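Local coordinates for protein class I SAM-dependent methyltransferase (Silicibacter pomeroyi DSS-3, PDB 3CVO) that is of unknown function but has a Rossmann-like fold consistent with an S-adenosylmethionine-dependent methyltransferase of class I, at residues F120-V125 with I144-T149. Numbering follows the deposited sequence.
With EDO (1,2-ethanediol), chain H; EDO (1,2-ethanediol), chain J.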
loop_
_atom_site.group_PDB
_atom_site.type_symbol
_atom_site.label_atom_id
_atom_site.label_comp_id
_atom_site.label_asym_id
_atom_site.label_seq_id
_atom_site.Cartn_x
_atom_site.Cartn_y
_atom_site.Cartn_z
ATOM N N PHE A 120 10.468 -19.668 -0.785
ATOM C CA PHE A 120 9.139 -19.535 -0.150
ATOM C C PHE A 120 8.426 -20.872 -0.014
ATOM O O PHE A 120 8.330 -21.648 -0.945
ATOM C CB PHE A 120 8.224 -18.534 -0.912
ATOM C CG PHE A 120 6.816 -18.447 -0.359
ATOM C CD1 PHE A 120 6.537 -17.669 0.744
ATOM C CD2 PHE A 120 5.796 -19.182 -0.923
ATOM C CE1 PHE A 120 5.241 -17.582 1.276
ATOM C CE2 PHE A 120 4.487 -19.104 -0.409
ATOM C CZ PHE A 120 4.212 -18.317 0.689
ATOM N N ARG A 121 7.955 -21.141 1.188
ATOM C CA ARG A 121 7.078 -22.269 1.452
ATOM C C ARG A 121 5.799 -21.729 2.080
ATOM O O ARG A 121 5.837 -20.982 3.046
ATOM C CB ARG A 121 7.738 -23.249 2.438
ATOM C CG ARG A 121 9.131 -23.781 2.034
ATOM C CD ARG A 121 9.111 -25.122 1.371
ATOM N NE ARG A 121 8.312 -26.132 2.076
ATOM C CZ ARG A 121 8.789 -26.988 2.977
ATOM N NH1 ARG A 121 10.074 -26.960 3.312
ATOM N NH2 ARG A 121 7.973 -27.871 3.552
ATOM N N HIS A 122 4.665 -22.126 1.540
ATOM C CA HIS A 122 3.378 -21.655 2.055
ATOM C C HIS A 122 3.192 -22.131 3.499
ATOM O O HIS A 122 3.284 -23.320 3.799
ATOM C CB HIS A 122 2.187 -22.159 1.210
ATOM C CG HIS A 122 0.917 -21.406 1.437
ATOM N ND1 HIS A 122 0.245 -21.401 2.645
ATOM C CD2 HIS A 122 0.164 -20.668 0.586
ATOM C CE1 HIS A 122 -0.849 -20.661 2.529
ATOM N NE2 HIS A 122 -0.910 -20.194 1.296
ATOM N N PRO A 123 2.894 -21.199 4.395
ATOM C CA PRO A 123 2.726 -21.573 5.803
ATOM C C PRO A 123 1.448 -22.306 6.031
ATOM O O PRO A 123 0.494 -22.207 5.235
ATOM C CB PRO A 123 2.692 -20.228 6.552
ATOM C CG PRO A 123 2.964 -19.200 5.586
ATOM C CD PRO A 123 2.942 -19.748 4.190
ATOM N N ASP A 124 1.474 -23.063 7.117
ATOM C CA ASP A 124 0.291 -23.711 7.678
ATOM C C ASP A 124 -0.221 -22.923 8.859
ATOM O O ASP A 124 -1.410 -22.862 9.095
ATOM C CB ASP A 124 0.646 -25.105 8.121
ATOM C CG ASP A 124 1.102 -25.974 6.960
ATOM O OD1 ASP A 124 0.398 -25.957 5.936
ATOM O OD2 ASP A 124 2.149 -26.651 7.066
ATOM N N VAL A 125 0.716 -22.336 9.598
ATOM C CA VAL A 125 0.409 -21.443 10.728
ATOM C C VAL A 125 1.247 -20.191 10.643
ATOM O O VAL A 125 2.397 -20.207 10.238
ATOM C CB VAL A 125 0.611 -22.145 12.130
ATOM C CG1 VAL A 125 2.089 -22.420 12.398
ATOM C CG2 VAL A 125 0.046 -21.284 13.239
ATOM N N ILE A 144 -1.951 -15.359 1.101
ATOM C CA ILE A 144 -2.124 -16.819 1.160
ATOM C C ILE A 144 -2.929 -17.262 -0.053
ATOM O O ILE A 144 -3.696 -16.474 -0.615
ATOM C CB ILE A 144 -2.796 -17.315 2.463
ATOM C CG1 ILE A 144 -4.187 -16.676 2.705
ATOM C CG2 ILE A 144 -1.868 -17.127 3.731
ATOM C CD1 ILE A 144 -4.977 -17.279 3.861
ATOM N N THR A 145 -2.705 -18.510 -0.460
ATOM C CA THR A 145 -3.449 -19.164 -1.545
ATOM C C THR A 145 -4.239 -20.374 -1.114
ATOM O O THR A 145 -5.013 -20.913 -1.891
ATOM C CB THR A 145 -2.536 -19.505 -2.747
ATOM O OG1 THR A 145 -1.425 -20.310 -2.306
ATOM C CG2 THR A 145 -2.009 -18.194 -3.387
ATOM N N ARG A 146 -4.078 -20.754 0.142
ATOM C CA ARG A 146 -4.932 -21.748 0.820
ATOM C C ARG A 146 -5.090 -21.343 2.317
ATOM O O ARG A 146 -4.332 -20.500 2.817
ATOM C CB ARG A 146 -4.307 -23.138 0.667
ATOM C CG ARG A 146 -2.952 -23.292 1.305
ATOM C CD ARG A 146 -2.465 -24.756 1.158
ATOM N NE ARG A 146 -1.076 -24.905 1.606
ATOM C CZ ARG A 146 -0.703 -25.003 2.877
ATOM N NH1 ARG A 146 -1.589 -24.979 3.860
ATOM N NH2 ARG A 146 0.566 -25.127 3.161
ATOM N N PRO A 147 -6.091 -21.895 3.015
ATOM C CA PRO A 147 -6.356 -21.485 4.389
ATOM C C PRO A 147 -5.199 -21.756 5.319
ATOM O O PRO A 147 -4.455 -22.726 5.153
ATOM C CB PRO A 147 -7.554 -22.331 4.798
ATOM C CG PRO A 147 -8.232 -22.611 3.532
ATOM C CD PRO A 147 -7.142 -22.797 2.513
ATOM N N VAL A 148 -5.053 -20.844 6.263
ATOM C CA VAL A 148 -4.108 -20.986 7.386
ATOM C C VAL A 148 -4.738 -20.669 8.740
ATOM O O VAL A 148 -5.825 -20.062 8.853
ATOM C CB VAL A 148 -2.843 -20.130 7.193
ATOM C CG1 VAL A 148 -2.201 -20.410 5.844
ATOM C CG2 VAL A 148 -3.131 -18.642 7.357
ATOM N N THR A 149 -4.056 -21.142 9.779
ATOM C CA THR A 149 -4.282 -20.648 11.132
ATOM C C THR A 149 -3.356 -19.492 11.379
ATOM O O THR A 149 -2.164 -19.548 11.085
ATOM C CB THR A 149 -4.013 -21.733 12.198
ATOM O OG1 THR A 149 -4.926 -22.795 11.988
ATOM C CG2 THR A 149 -4.176 -21.175 13.631
HETATM C C1 EDO H . 7.014 -18.536 4.502
HETATM O O1 EDO H . 6.686 -19.792 5.137
HETATM C C2 EDO H . 8.500 -18.380 4.248
HETATM O O2 EDO H . 8.958 -19.353 3.304
HETATM C C1 EDO J . 4.411 -24.828 -0.733
HETATM O O1 EDO J . 4.648 -23.543 -1.339
HETATM C C2 EDO J . 5.720 -25.593 -0.570
HETATM O O2 EDO J . 5.657 -26.364 0.642
HETATM O O HOH W 1 3.755 -25.511 2.675
#
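His122 leaves the loop before strand 125-128 with CG anti to its backbone N (chi1 -163°), and its imidazole slots against the turn that joins helix 133-143 to strand 148-152. Its CB lies near Arg146 NH2. His122 ND1 donates to Pro123 O at 2.7 Å, within the same loop and in the ring plane. His122 CD2 packs against Thr145 OG1 at 3.3 Å, and His122 CE1 touches Val148 CG1 edge-on at 3.6 Å. At the tip, His122 NE2 accepts the backbone N-H of Thr145 N at 3.0 Å, also in the ring plane and nearly straight (165°). Bonds at both nitrogens fix the rotation of the ring.

Arg146 runs over one face of the His122 ring. Arg146 CG, toward the rim, makes a CH-pi contact 3.8 Å from the His122 ring centroid. The extended chain then carries the guanidinium over ND1, with the two planes 30° apart. NH1 and NH2 both grip Asp124 OD1 end-on in a salt bridge, Arg146 NH2 at 2.9 Å from Asp124 OD1. Asp124 OD2 is held by the backbone N of Glu32 and Val33, so the carboxylate ties the turn to the start of strand 33-37 as well.

Thr149 N donates to Asp124 O at 3.2 Å, where the two parallel strands of a beta-alpha-beta crossover of the Rossmann-like sheet begin to pair. Val125 and Thr149 form a parallel bridge there. With ND1 protonated and NE2 accepting, His122 is consistent with a neutral ring, a state the adjacent guanidinium would tend to stabilise.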